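PDB 3NQP: SusD superfamily protein from Bacteroides fragilis NCTC 9343, which probably binds glycans at the cell surface as an outer-membrane lipoprotein of the SusD family, although its ligand is not established. Local coordinates for residues 57-65 against 285-295; 306-314 against 362-373. All coordinates share one frame; numbering follows the deposited sequence. Where two conformers were deposited one is given.

Contact 1: 57-65 against 285-295; sequences GASSDGMGV and YNVGTGSTKNR. With EDO (1,2-ethanediol), chain D.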
loop_
_atom_site.group_PDB
_atom_site.type_symbol
_atom_site.label_atom_id
_atom_site.label_comp_id
_atom_site.label_asym_id
_atom_site.label_seq_id
_atom_site.Cartn_x
_atom_site.Cartn_y
_atom_site.Cartn_z
ATOM N N GLY A 57 5.295 -17.142 -14.261
ATOM C CA GLY A 57 6.099 -18.313 -14.614
ATOM C C GLY A 57 7.230 -18.466 -13.621
ATOM O O GLY A 57 7.074 -18.225 -12.427
ATOM N N ALA A 58 8.408 -18.769 -14.123
ATOM C CA ALA A 58 9.553 -18.996 -13.251
ATOM C C ALA A 58 10.250 -17.655 -12.996
ATOM O O ALA A 58 10.487 -16.842 -13.898
ATOM C CB ALA A 58 10.505 -20.004 -13.863
ATOM N N SER A 59 10.601 -17.433 -11.749
ATOM C CA SER A 59 11.414 -16.291 -11.408
ATOM C C SER A 59 12.820 -16.482 -11.934
ATOM O O SER A 59 13.210 -17.580 -12.306
ATOM C CB SER A 59 11.438 -16.054 -9.923
ATOM O OG SER A 59 12.048 -17.121 -9.245
ATOM N N SER A 60 13.580 -15.391 -11.949
ATOM C CA SER A 60 15.021 -15.464 -12.247
ATOM C C SER A 60 15.728 -16.542 -11.433
ATOM O O SER A 60 16.700 -17.155 -11.903
ATOM C CB SER A 60 15.664 -14.096 -12.001
ATOM O OG SER A 60 15.171 -13.168 -12.956
ATOM N N ASP A 61 15.317 -16.721 -10.183
ATOM C CA ASP A 61 15.967 -17.680 -9.285
ATOM C C ASP A 61 15.566 -19.143 -9.562
ATOM O O ASP A 61 16.164 -20.090 -8.994
ATOM C CB ASP A 61 15.659 -17.345 -7.838
ATOM C CG ASP A 61 16.664 -17.970 -6.877
ATOM O OD1 ASP A 61 17.870 -17.833 -7.136
ATOM O OD2 ASP A 61 16.229 -18.585 -5.895
ATOM N N GLY A 62 14.562 -19.327 -10.419
ATOM C CA GLY A 62 14.214 -20.656 -10.911
ATOM C C GLY A 62 12.904 -21.217 -10.407
ATOM O O GLY A 62 12.568 -22.324 -10.784
HETATM N N MSE A 63 12.133 -20.442 -9.623
HETATM C CA MSE A 63 10.964 -20.975 -8.935
HETATM C C MSE A 63 9.686 -20.357 -9.507
HETATM O O MSE A 63 9.649 -19.181 -9.803
HETATM C CB MSE A 63 11.077 -20.678 -7.448
HETATM C CG MSE A 63 9.963 -21.144 -6.613
HETATM SE SE MSE A 63 9.598 -23.095 -6.862
HETATM C CE MSE A 63 7.828 -23.081 -6.242
ATOM N N GLY A 64 8.640 -21.161 -9.663
ATOM C CA GLY A 64 7.329 -20.656 -10.095
ATOM C C GLY A 64 6.809 -19.642 -9.081
ATOM O O GLY A 64 6.771 -19.922 -7.877
ATOM N N VAL A 65 6.360 -18.484 -9.567
ATOM C CA VAL A 65 5.983 -17.411 -8.679
ATOM C C VAL A 65 4.586 -17.622 -8.154
ATOM O O VAL A 65 3.820 -18.371 -8.740
ATOM C CB VAL A 65 6.049 -16.009 -9.363
ATOM C CG1 VAL A 65 7.505 -15.654 -9.735
ATOM C CG2 VAL A 65 5.104 -15.944 -10.543
ATOM N N TYR A 285 16.127 -14.388 -3.088
ATOM C CA TYR A 285 16.600 -15.556 -3.776
ATOM C C TYR A 285 16.806 -16.668 -2.701
ATOM O O TYR A 285 16.863 -16.405 -1.475
ATOM C CB TYR A 285 17.887 -15.253 -4.539
ATOM C CG TYR A 285 18.898 -14.600 -3.636
ATOM C CD1 TYR A 285 18.867 -13.225 -3.422
ATOM C CD2 TYR A 285 19.843 -15.349 -2.961
ATOM C CE1 TYR A 285 19.765 -12.603 -2.563
ATOM C CE2 TYR A 285 20.776 -14.713 -2.089
ATOM C CZ TYR A 285 20.712 -13.357 -1.890
ATOM O OH TYR A 285 21.587 -12.729 -1.014
ATOM N N ASN A 286 16.878 -17.895 -3.186
ATOM C CA ASN A 286 17.046 -19.082 -2.375
ATOM C C ASN A 286 18.513 -19.523 -2.451
ATOM O O ASN A 286 18.916 -20.132 -3.426
ATOM C CB ASN A 286 16.158 -20.174 -2.972
ATOM C CG ASN A 286 15.993 -21.389 -2.071
ATOM O OD1 ASN A 286 16.924 -21.829 -1.423
ATOM N ND2 ASN A 286 14.782 -21.946 -2.054
ATOM N N VAL A 287 19.285 -19.304 -1.409
ATOM C CA VAL A 287 20.712 -19.712 -1.439
ATOM C C VAL A 287 20.865 -21.238 -1.520
ATOM O O VAL A 287 21.734 -21.754 -2.218
ATOM C CB VAL A 287 21.455 -19.156 -0.249
ATOM C CG1 VAL A 287 22.825 -19.847 -0.075
ATOM C CG2 VAL A 287 21.663 -17.666 -0.454
ATOM N N GLY A 288 19.976 -21.949 -0.849
ATOM C CA GLY A 288 19.979 -23.401 -0.845
ATOM C C GLY A 288 19.883 -24.060 -2.218
ATOM O O GLY A 288 20.633 -24.991 -2.524
ATOM N N THR A 289 18.942 -23.610 -3.031
ATOM C CA THR A 289 18.582 -24.342 -4.242
ATOM C C THR A 289 18.411 -23.495 -5.503
ATOM O O THR A 289 18.219 -24.025 -6.587
ATOM C CB THR A 289 17.272 -25.114 -4.011
ATOM O OG1 THR A 289 16.195 -24.186 -3.759
ATOM C CG2 THR A 289 17.407 -26.100 -2.810
ATOM N N GLY A 290 18.474 -22.177 -5.368
ATOM C CA GLY A 290 18.216 -21.284 -6.496
ATOM C C GLY A 290 19.422 -20.984 -7.347
ATOM O O GLY A 290 20.533 -21.279 -6.969
ATOM N N SER A 291 19.198 -20.335 -8.473
ATOM C CA SER A 291 20.235 -20.139 -9.471
ATOM C C SER A 291 20.880 -18.766 -9.355
ATOM O O SER A 291 21.990 -18.582 -9.861
ATOM C CB SER A 291 19.666 -20.309 -10.900
ATOM O OG SER A 291 18.521 -19.472 -11.067
ATOM N N THR A 292 20.202 -17.802 -8.714
ATOM C CA THR A 292 20.767 -16.431 -8.601
ATOM C C THR A 292 22.196 -16.437 -8.027
ATOM O O THR A 292 23.063 -15.734 -8.521
ATOM C CB THR A 292 19.839 -15.483 -7.757
ATOM O OG1 THR A 292 18.519 -15.468 -8.334
ATOM C CG2 THR A 292 20.371 -14.061 -7.695
ATOM N N LYS A 293 22.447 -17.259 -7.013
ATOM C CA LYS A 293 23.766 -17.299 -6.341
ATOM C C LYS A 293 24.924 -17.559 -7.273
ATOM O O LYS A 293 26.052 -17.170 -6.948
ATOM C CB LYS A 293 23.826 -18.321 -5.216
ATOM C CG LYS A 293 23.466 -19.764 -5.628
ATOM C CD LYS A 293 23.798 -20.787 -4.536
ATOM C CE LYS A 293 23.438 -22.246 -4.962
ATOM N NZ LYS A 293 21.936 -22.559 -5.048
ATOM N N ASN A 294 24.670 -18.211 -8.399
ATOM C CA ASN A 294 25.732 -18.537 -9.359
ATOM C C ASN A 294 25.822 -17.527 -10.487
ATOM O O ASN A 294 26.610 -17.693 -11.368
ATOM C CB ASN A 294 25.537 -19.948 -9.927
ATOM C CG ASN A 294 25.576 -21.011 -8.841
ATOM O OD1 ASN A 294 26.426 -20.977 -7.959
ATOM N ND2 ASN A 294 24.635 -21.920 -8.886
ATOM N N ARG A 295 25.017 -16.472 -10.462
ATOM C CA ARG A 295 25.122 -15.450 -11.480
ATOM C C ARG A 295 26.039 -14.355 -10.885
ATOM O O ARG A 295 26.823 -14.635 -9.943
ATOM C CB ARG A 295 23.739 -14.932 -11.880
ATOM C CG ARG A 295 22.867 -16.008 -12.490
ATOM C CD ARG A 295 21.700 -15.535 -13.364
ATOM N NE ARG A 295 21.083 -16.744 -13.913
ATOM C CZ ARG A 295 20.121 -17.449 -13.312
ATOM N NH1 ARG A 295 19.570 -17.035 -12.172
ATOM N NH2 ARG A 295 19.683 -18.574 -13.854
HETATM C C1 EDO D . 12.244 -13.831 -15.053
HETATM O O1 EDO D . 11.910 -12.490 -15.427
HETATM C C2 EDO D . 13.479 -14.361 -15.789
HETATM O O2 EDO D . 14.647 -13.542 -15.539
HETATM O O HOH W 1 16.825 -18.671 -14.111
HETATM O O HOH W 2 19.982 -18.253 -5.462
#

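Contact 2: 306-314 against 362-373; sequences ALDIQNTGN and IGYVNAQGARVY. With EDO (1,2-ethanediol), chain I.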
loop_
_atom_site.group_PDB
_atom_site.type_symbol
_atom_site.label_atom_id
_atom_site.label_comp_id
_atom_site.label_asym_id
_atom_site.label_seq_id
_atom_site.Cartn_x
_atom_site.Cartn_y
_atom_site.Cartn_z
ATOM N N ALA A 306 24.739 -12.166 -1.739
ATOM C CA ALA A 306 25.077 -10.745 -1.783
ATOM C C ALA A 306 24.267 -9.901 -0.793
ATOM O O ALA A 306 24.759 -8.928 -0.334
ATOM C CB ALA A 306 24.883 -10.220 -3.200
ATOM N N LEU A 307 23.021 -10.290 -0.485
ATOM C CA LEU A 307 22.174 -9.559 0.487
ATOM C C LEU A 307 22.380 -9.959 1.931
ATOM O O LEU A 307 21.875 -9.292 2.820
ATOM C CB LEU A 307 20.703 -9.697 0.150
ATOM C CG LEU A 307 20.315 -9.040 -1.178
ATOM C CD1 LEU A 307 18.799 -9.098 -1.355
ATOM C CD2 LEU A 307 20.830 -7.592 -1.364
ATOM N N ASP A 308 23.153 -11.020 2.177
ATOM C CA ASP A 308 23.276 -11.578 3.525
ATOM C C ASP A 308 21.897 -11.967 4.068
ATOM O O ASP A 308 21.401 -11.461 5.091
ATOM C CB ASP A 308 24.017 -10.632 4.480
ATOM C CG ASP A 308 24.540 -11.354 5.734
ATOM O OD1 ASP A 308 24.382 -12.589 5.884
ATOM O OD2 ASP A 308 25.115 -10.665 6.583
ATOM N N ILE A 309 21.297 -12.913 3.379
ATOM C CA ILE A 309 20.042 -13.472 3.837
ATOM C C ILE A 309 20.173 -14.982 4.140
ATOM O O ILE A 309 19.206 -15.593 4.552
ATOM C CB ILE A 309 18.917 -13.220 2.814
ATOM C CG1 ILE A 309 19.228 -13.923 1.527
ATOM C CG2 ILE A 309 18.650 -11.670 2.611
ATOM C CD1 ILE A 309 18.051 -14.087 0.492
ATOM N N GLN A 310 21.377 -15.544 4.011
ATOM C CA GLN A 310 21.605 -16.972 4.233
ATOM C C GLN A 310 20.541 -17.768 3.470
ATOM O O GLN A 310 20.245 -17.416 2.329
ATOM C CB GLN A 310 21.608 -17.294 5.718
ATOM C CG GLN A 310 22.462 -16.392 6.576
ATOM C CD GLN A 310 21.712 -15.215 7.096
ATOM O OE1 GLN A 310 20.596 -15.355 7.624
ATOM N NE2 GLN A 310 22.302 -14.010 6.937
ATOM N N ASN A 311 19.976 -18.823 4.058
ATOM C CA ASN A 311 18.965 -19.592 3.383
ATOM C C ASN A 311 17.538 -19.217 3.748
ATOM O O ASN A 311 16.653 -20.073 3.675
ATOM C CB ASN A 311 19.142 -21.110 3.572
ATOM C CG ASN A 311 18.419 -21.901 2.488
ATOM O OD1 ASN A 311 18.234 -21.399 1.355
ATOM N ND2 ASN A 311 17.966 -23.097 2.825
ATOM N N THR A 312 17.305 -17.955 4.071
ATOM C CA THR A 312 16.011 -17.511 4.546
ATOM C C THR A 312 15.070 -17.082 3.431
ATOM O O THR A 312 13.898 -16.749 3.713
ATOM C CB THR A 312 16.166 -16.328 5.557
ATOM O OG1 THR A 312 16.728 -15.193 4.887
ATOM C CG2 THR A 312 17.066 -16.697 6.728
ATOM N N GLY A 313 15.569 -17.046 2.187
ATOM C CA GLY A 313 14.850 -16.417 1.073
ATOM C C GLY A 313 14.323 -17.336 -0.006
ATOM O O GLY A 313 14.679 -18.517 -0.077
ATOM N N ASN A 314 13.444 -16.789 -0.844
ATOM C CA ASN A 314 13.099 -17.375 -2.106
ATOM C C ASN A 314 12.739 -16.251 -3.065
ATOM O O ASN A 314 12.786 -15.081 -2.687
ATOM C CB ASN A 314 12.022 -18.514 -1.991
ATOM C CG ASN A 314 10.630 -18.009 -1.709
ATOM O OD1 ASN A 314 10.263 -16.965 -2.197
ATOM N ND2 ASN A 314 9.792 -18.838 -1.013
ATOM N N ILE A 362 14.089 -5.408 4.214
ATOM C CA ILE A 362 14.336 -6.804 4.641
ATOM C C ILE A 362 14.960 -6.899 6.045
ATOM O O ILE A 362 15.640 -7.884 6.385
ATOM C CB ILE A 362 15.137 -7.606 3.571
ATOM C CG1 ILE A 362 16.473 -6.935 3.222
ATOM C CG2 ILE A 362 14.283 -7.779 2.306
ATOM C CD1 ILE A 362 17.589 -7.931 2.606
ATOM N N GLY A 363 14.715 -5.894 6.880
ATOM C CA GLY A 363 15.062 -6.013 8.331
ATOM C C GLY A 363 16.566 -5.950 8.603
ATOM O O GLY A 363 17.237 -5.073 8.081
ATOM N N TYR A 364 17.097 -6.900 9.369
ATOM C CA TYR A 364 18.546 -6.904 9.689
ATOM C C TYR A 364 19.069 -8.294 9.956
ATOM O O TYR A 364 18.312 -9.264 9.998
ATOM C CB TYR A 364 18.827 -5.987 10.893
ATOM C CG TYR A 364 18.016 -6.339 12.128
ATOM C CD1 TYR A 364 18.122 -7.597 12.741
ATOM C CD2 TYR A 364 17.115 -5.420 12.674
ATOM C CE1 TYR A 364 17.362 -7.917 13.861
ATOM C CE2 TYR A 364 16.364 -5.726 13.800
ATOM C CZ TYR A 364 16.472 -6.984 14.376
ATOM O OH TYR A 364 15.685 -7.278 15.464
ATOM N N VAL A 365 20.384 -8.404 10.136
ATOM C CA VAL A 365 20.987 -9.652 10.518
ATOM C C VAL A 365 21.296 -9.491 11.995
ATOM O O VAL A 365 21.975 -8.528 12.401
ATOM C CB VAL A 365 22.264 -9.930 9.732
ATOM C CG1 VAL A 365 22.839 -11.267 10.140
ATOM C CG2 VAL A 365 22.008 -9.880 8.198
ATOM N N ASN A 366 20.812 -10.425 12.805
ATOM C CA ASN A 366 20.954 -10.291 14.239
ATOM C C ASN A 366 22.355 -10.705 14.724
ATOM O O ASN A 366 23.226 -11.057 13.918
ATOM C CB ASN A 366 19.815 -11.059 14.943
ATOM C CG ASN A 366 19.919 -12.535 14.796
ATOM O OD1 ASN A 366 20.986 -13.081 14.451
ATOM N ND2 ASN A 366 18.816 -13.216 15.059
ATOM N N ALA A 367 22.584 -10.656 16.028
ATOM C CA ALA A 367 23.938 -10.899 16.566
ATOM C C ALA A 367 24.377 -12.357 16.327
ATOM O O ALA A 367 25.565 -12.636 16.229
ATOM C CB ALA A 367 24.007 -10.534 18.080
ATOM N N GLN A 368 23.425 -13.267 16.170
ATOM C CA GLN A 368 23.724 -14.652 15.828
ATOM C C GLN A 368 23.941 -14.881 14.327
ATOM O O GLN A 368 24.111 -16.017 13.892
ATOM C CB GLN A 368 22.606 -15.570 16.340
ATOM C CG GLN A 368 22.446 -15.577 17.879
ATOM C CD GLN A 368 21.878 -14.265 18.475
ATOM O OE1 GLN A 368 20.939 -13.650 17.931
ATOM N NE2 GLN A 368 22.473 -13.822 19.598
ATOM N N GLY A 369 23.929 -13.821 13.525
ATOM C CA GLY A 369 24.174 -13.972 12.084
ATOM C C GLY A 369 22.951 -14.423 11.279
ATOM O O GLY A 369 23.084 -14.779 10.106
ATOM N N ALA A 370 21.756 -14.382 11.872
ATOM C CA ALA A 370 20.549 -14.712 11.132
ATOM C C ALA A 370 19.774 -13.478 10.629
ATOM O O ALA A 370 19.526 -12.544 11.376
ATOM C CB ALA A 370 19.616 -15.600 11.989
ATOM N N ARG A 371 19.382 -13.523 9.362
ATOM C CA ARG A 371 18.528 -12.540 8.757
ATOM C C ARG A 371 17.148 -12.630 9.414
ATOM O O ARG A 371 16.580 -13.711 9.516
ATOM C CB ARG A 371 18.437 -12.807 7.250
ATOM C CG ARG A 371 17.334 -12.019 6.467
ATOM C CD ARG A 371 17.539 -10.513 6.527
ATOM N NE ARG A 371 18.828 -10.109 5.989
ATOM C CZ ARG A 371 19.235 -8.847 5.941
ATOM N NH1 ARG A 371 18.459 -7.886 6.415
ATOM N NH2 ARG A 371 20.425 -8.551 5.441
ATOM N N VAL A 372 16.659 -11.498 9.894
ATOM C CA VAL A 372 15.327 -11.391 10.466
ATOM C C VAL A 372 14.496 -10.384 9.686
ATOM O O VAL A 372 14.839 -9.222 9.611
ATOM C CB VAL A 372 15.398 -10.977 11.961
ATOM C CG1 VAL A 372 13.998 -10.889 12.564
ATOM C CG2 VAL A 372 16.231 -11.978 12.802
ATOM N N TYR A 373 13.406 -10.828 9.078
ATOM C CA TYR A 373 12.562 -9.923 8.268
ATOM C C TYR A 373 11.575 -9.135 9.158
ATOM O O TYR A 373 10.383 -9.373 9.125
ATOM C CB TYR A 373 11.829 -10.695 7.183
ATOM C CG TYR A 373 12.793 -11.339 6.202
ATOM C CD1 TYR A 373 13.465 -10.580 5.253
ATOM C CD2 TYR A 373 13.057 -12.687 6.249
ATOM C CE1 TYR A 373 14.361 -11.181 4.346
ATOM C CE2 TYR A 373 13.941 -13.281 5.376
ATOM C CZ TYR A 373 14.599 -12.517 4.421
ATOM O OH TYR A 373 15.473 -13.112 3.542
HETATM C C1 EDO I . 18.993 -5.102 4.877
HETATM O O1 EDO I . 19.274 -4.592 3.544
HETATM C C2 EDO I . 20.025 -4.709 5.940
HETATM O O2 EDO I . 21.188 -5.564 5.852
#

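Contact 1: 57-65 against 285-295
Asp61 reaches into the loop 285-295 and is held there by both carboxylate oxygens. OD1 accepts the backbone N-H of Thr292, which arrives nearly in line with the C-O bond (N to OD1 2.8 Å, 157° at the hydrogen). It also accepts the hydroxyl of the same residue, Thr292 OG1 lying 2.7 Å from Asp61 OD1 on the anti side, tilted out of the carboxylate plane. Thr292 places OG1 beside its own backbone N (chi1 -56°), which lets one residue bind one oxygen twice. OD2 takes the backbone N-H of Asn286 at 2.9 Å from N to OD2, from well above the carboxylate plane, and packs against Gly290 CA. A water bonded to Asp61 OD1 continues to Asn286 O and Lys293 N, so three bonds converge on this oxygen and probably stabilise the buried charge.

The backbone joins in through Ser291 N, 3.1 Å from Asp61 O, while Arg295 NH1 gives a weak bond to Ser60 O and a better one to Ser291 OG. A type I turn from Ser59 to Gly62 presents the carboxylate, and the backbone N-H of Asp61 goes to Gln315 OE1. Asn286 OD1 accepts from Thr289 N, an Asx motif, shaping the loop round the acid. Thr292 and Arg295 also touch strand 338-344, and the partner segment 57-65 links helices 39-48 and 68-71.

Contact 2: 306-314 against 362-373
Arg371, Tyr373 and Gln310 bury more surface here than any other residues. The arginine bends at chi2 and chi3 (62° and 59°), which folds its guanidinium back against the loop 306-314. There NE and NH2 grip Asp308 O side-on, from one face of that carbonyl, with NE to O 3.0 Å; NH2 adds a weak bond to Leu307 O. Ile362 CD1 sits over the centre of one guanidinium face and Val365 CG2 lies against the opposite one. Gln310 crosses Arg371 at about a right angle, its OE1 accepting the backbone N-H of Arg371 (N to OE1 2.8 Å, 165° at the hydrogen). In the conformer given for Asp308, Gln310 NE2 turns back to OD1 at 2.7 Å, which would help fix the amide. Tyr373 donates its hydroxyl to Thr312 OG1, OH to OG1 2.8 Å, and Thr312 OG1 in turn donates to Ile309 O. Arg371 CG rests on a face of the tyrosine ring, near its rim. The cationic group is thus met by backbone carbonyls and a bound 1,2-ethanediol, probably from crystallisation; in this conformer Asp308 OD2 lies 5.3 Å from Arg371 NH2, too far for a salt bridge. Mainly directional hydrogen bonds secure the hairpin to an irregular loop.

In the fold
Contacts 1 and 2 lie on the same side of the chain's centre, with their own centres about 17 Å apart; along the chain the second opens after the first has closed. The segments 285-295 and 306-314 belong to the same long connection between strand 265-269 and helix 321-325, and they touch directly: Tyr285 OH, bonded also to Asp305, pairs with Leu307 N, and Gly288 N with Asn311 OD1. An earlier part of this connection is therefore fastened to the loop 57-65 and a later part to the small hairpin of strands 364-365 and 371-372. Strand 338-344 meets side chains from both contacts. Together they tie loops of the SusD family region to a loop far away in sequence.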